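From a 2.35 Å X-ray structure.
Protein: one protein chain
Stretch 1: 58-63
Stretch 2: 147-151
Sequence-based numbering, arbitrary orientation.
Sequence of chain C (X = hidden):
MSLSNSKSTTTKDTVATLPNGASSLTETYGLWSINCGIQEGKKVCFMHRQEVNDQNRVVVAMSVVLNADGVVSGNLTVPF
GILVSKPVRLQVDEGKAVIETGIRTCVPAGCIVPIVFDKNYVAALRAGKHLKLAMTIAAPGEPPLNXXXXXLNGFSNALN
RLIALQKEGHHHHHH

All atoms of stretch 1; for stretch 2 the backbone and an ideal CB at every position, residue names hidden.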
# COMPACT_ATOMS: atom_id res chain seq x y z
N VAL C 58 8.91 -9.59 -22.68
CA VAL C 58 9.90 -9.59 -23.75
C VAL C 58 10.85 -10.79 -23.65
O VAL C 58 11.50 -10.99 -22.62
CB VAL C 58 10.71 -8.27 -23.78
CG1 VAL C 58 11.68 -8.23 -24.96
CG2 VAL C 58 9.77 -7.07 -23.84
N VAL C 59 10.92 -11.57 -24.72
CA VAL C 59 11.76 -12.77 -24.79
C VAL C 59 12.98 -12.51 -25.68
O VAL C 59 14.11 -12.89 -25.34
CB VAL C 59 10.95 -13.99 -25.29
CG1 VAL C 59 11.79 -15.25 -25.32
CG2 VAL C 59 9.72 -14.21 -24.43
N VAL C 60 12.75 -11.84 -26.80
CA VAL C 60 13.80 -11.50 -27.75
C VAL C 60 13.62 -10.06 -28.27
O VAL C 60 12.50 -9.60 -28.45
CB VAL C 60 13.95 -12.60 -28.87
CG1 VAL C 60 12.63 -12.91 -29.52
CG2 VAL C 60 14.98 -12.23 -29.91
N ALA C 61 14.73 -9.34 -28.44
CA ALA C 61 14.72 -7.97 -28.93
C ALA C 61 15.85 -7.75 -29.93
O ALA C 61 16.88 -8.42 -29.89
CB ALA C 61 14.83 -6.98 -27.77
N MET C 62 15.66 -6.81 -30.85
CA MET C 62 16.66 -6.48 -31.85
C MET C 62 16.72 -4.97 -32.04
O MET C 62 15.69 -4.34 -32.21
CB MET C 62 16.37 -7.19 -33.18
CG MET C 62 17.32 -6.82 -34.32
SD MET C 62 17.31 -7.95 -35.72
CE MET C 62 18.23 -9.30 -35.00
N SER C 63 17.92 -4.40 -31.99
CA SER C 63 18.13 -2.98 -32.22
C SER C 63 19.26 -2.80 -33.22
O SER C 63 20.31 -3.44 -33.11
CB SER C 63 18.44 -2.25 -30.91
OG SER C 63 18.22 -0.85 -31.04
N UNK C 147 12.86 -22.28 -31.72
CA UNK C 147 11.53 -21.71 -32.01
C UNK C 147 11.44 -20.18 -31.89
O UNK C 147 10.36 -19.60 -32.04
CB UNK C 147 10.50 -22.33 -31.06
N UNK C 148 12.57 -19.53 -31.62
CA UNK C 148 12.62 -18.08 -31.51
C UNK C 148 12.94 -17.41 -32.85
O UNK C 148 13.67 -17.96 -33.67
CB UNK C 148 13.66 -17.67 -30.46
N UNK C 149 12.39 -16.22 -33.05
CA UNK C 149 12.52 -15.48 -34.30
C UNK C 149 12.31 -13.99 -34.08
O UNK C 149 11.80 -13.57 -33.03
CB UNK C 149 11.52 -16.00 -35.34
N UNK C 150 12.71 -13.20 -35.07
CA UNK C 150 12.33 -11.79 -35.15
C UNK C 150 11.50 -11.63 -36.43
O UNK C 150 11.92 -12.05 -37.50
CB UNK C 150 13.55 -10.87 -35.15
N UNK C 151 10.30 -11.05 -36.30
CA UNK C 151 9.43 -10.83 -37.45
C UNK C 151 9.93 -9.64 -38.26
O UNK C 151 10.27 -8.60 -37.69
CB UNK C 151 7.98 -10.60 -37.00

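Stretch 1 is a strand that offers stretch 2 a nonpolar surface. V59, V60 and M62 point their CA-to-CB bonds toward it, while A61 points away. The two strands cross at 59°, with axes no closer than 7.7 Å, and no hydrogen bond links the stretches. Side chains must therefore bridge the gap, and the question at each position is whether the CB is aimed to do so.

Position 147 has its ideal CB beyond 5.5 Å of anything in stretch 1, and its phi/psi of -93/4 is open to most residues. Stretch 1 sets no demand here, so polar or small side chains would serve as well as others. The residue is D147, with chi1 near p; its side chain takes no part in the contact.

Position 148 is different. Its CA-to-CB bond points toward stretch 1, and the ideal CB lies 5.0 Å from CG1 of V60, with the methyls of V59 also on this side. The gap is too wide for alanine to fill, and a charge would find no partner among these valines; leucine, isoleucine, methionine or perhaps valine would suit. The residue is L148. Its CG lies 4.5 Å from V60 CG1, and its CD1 reaches 4.3 Å from V59 CG1, so one side chain packs against two neighbouring valines.

Position 149 has extended backbone angles (-157/165) and a CA-to-CB bond directed away from stretch 1, so stretch 1 does not constrain the side chain; beta-branched and aromatic residues are favoured by the extended backbone. The residue is F149, whose CD1, the ring atom nearest stretch 1, is 6.7 Å from V60 CG1. Its backbone still matters: F149 O approaches V60 CG1 at 3.7 Å, a van der Waals contact that does not depend on the side chain.

Position 150 turns back toward stretch 1. Its CA is the register partner of V60, 7.6 Å CA to CA, and its ideal CB is 4.8 Å from M62 SD. With V60 and M62 both within reach, an apolar side chain suits; valine and isoleucine also fit the strand angles of -117/127, and leucine is possible. The residue is V150, in the t rotamer. Its CG2 lies 4.2 Å from V60 CG2 and 4.3 Å from M62 CE, so a single methyl meets both neighbours.

Position 151 again finds nothing of stretch 1 near its CB, so stretch 1 gives no reason to prefer polar or apolar types. The residue is Q151, whose amide is hydrogen-bonded elsewhere in the structure.

Stretch 2 (147-151) DLFVQ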
# COMPACT_ATOMS: atom_id res chain seq x y z
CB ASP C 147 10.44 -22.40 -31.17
CG ASP C 147 10.70 -22.33 -29.66
OD1 ASP C 147 9.85 -22.83 -28.90
OD2 ASP C 147 11.74 -21.79 -29.24
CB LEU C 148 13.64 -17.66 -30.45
CG LEU C 148 13.22 -17.32 -29.01
CD1 LEU C 148 12.16 -18.25 -28.43
CD2 LEU C 148 14.47 -17.32 -28.15
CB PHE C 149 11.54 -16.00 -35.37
CG PHE C 149 10.12 -16.13 -34.89
CD1 PHE C 149 9.26 -15.04 -34.87
CD2 PHE C 149 9.65 -17.36 -34.43
CE1 PHE C 149 7.97 -15.16 -34.41
CE2 PHE C 149 8.36 -17.49 -33.96
CZ PHE C 149 7.52 -16.40 -33.95
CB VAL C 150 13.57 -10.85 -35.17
CG1 VAL C 150 13.16 -9.39 -35.29
CG2 VAL C 150 14.40 -11.04 -33.90
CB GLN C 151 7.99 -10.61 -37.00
CG GLN C 151 7.37 -11.78 -36.27
CD GLN C 151 5.95 -11.51 -35.84
OE1 GLN C 151 5.01 -11.69 -36.61
NE2 GLN C 151 5.78 -11.07 -34.59
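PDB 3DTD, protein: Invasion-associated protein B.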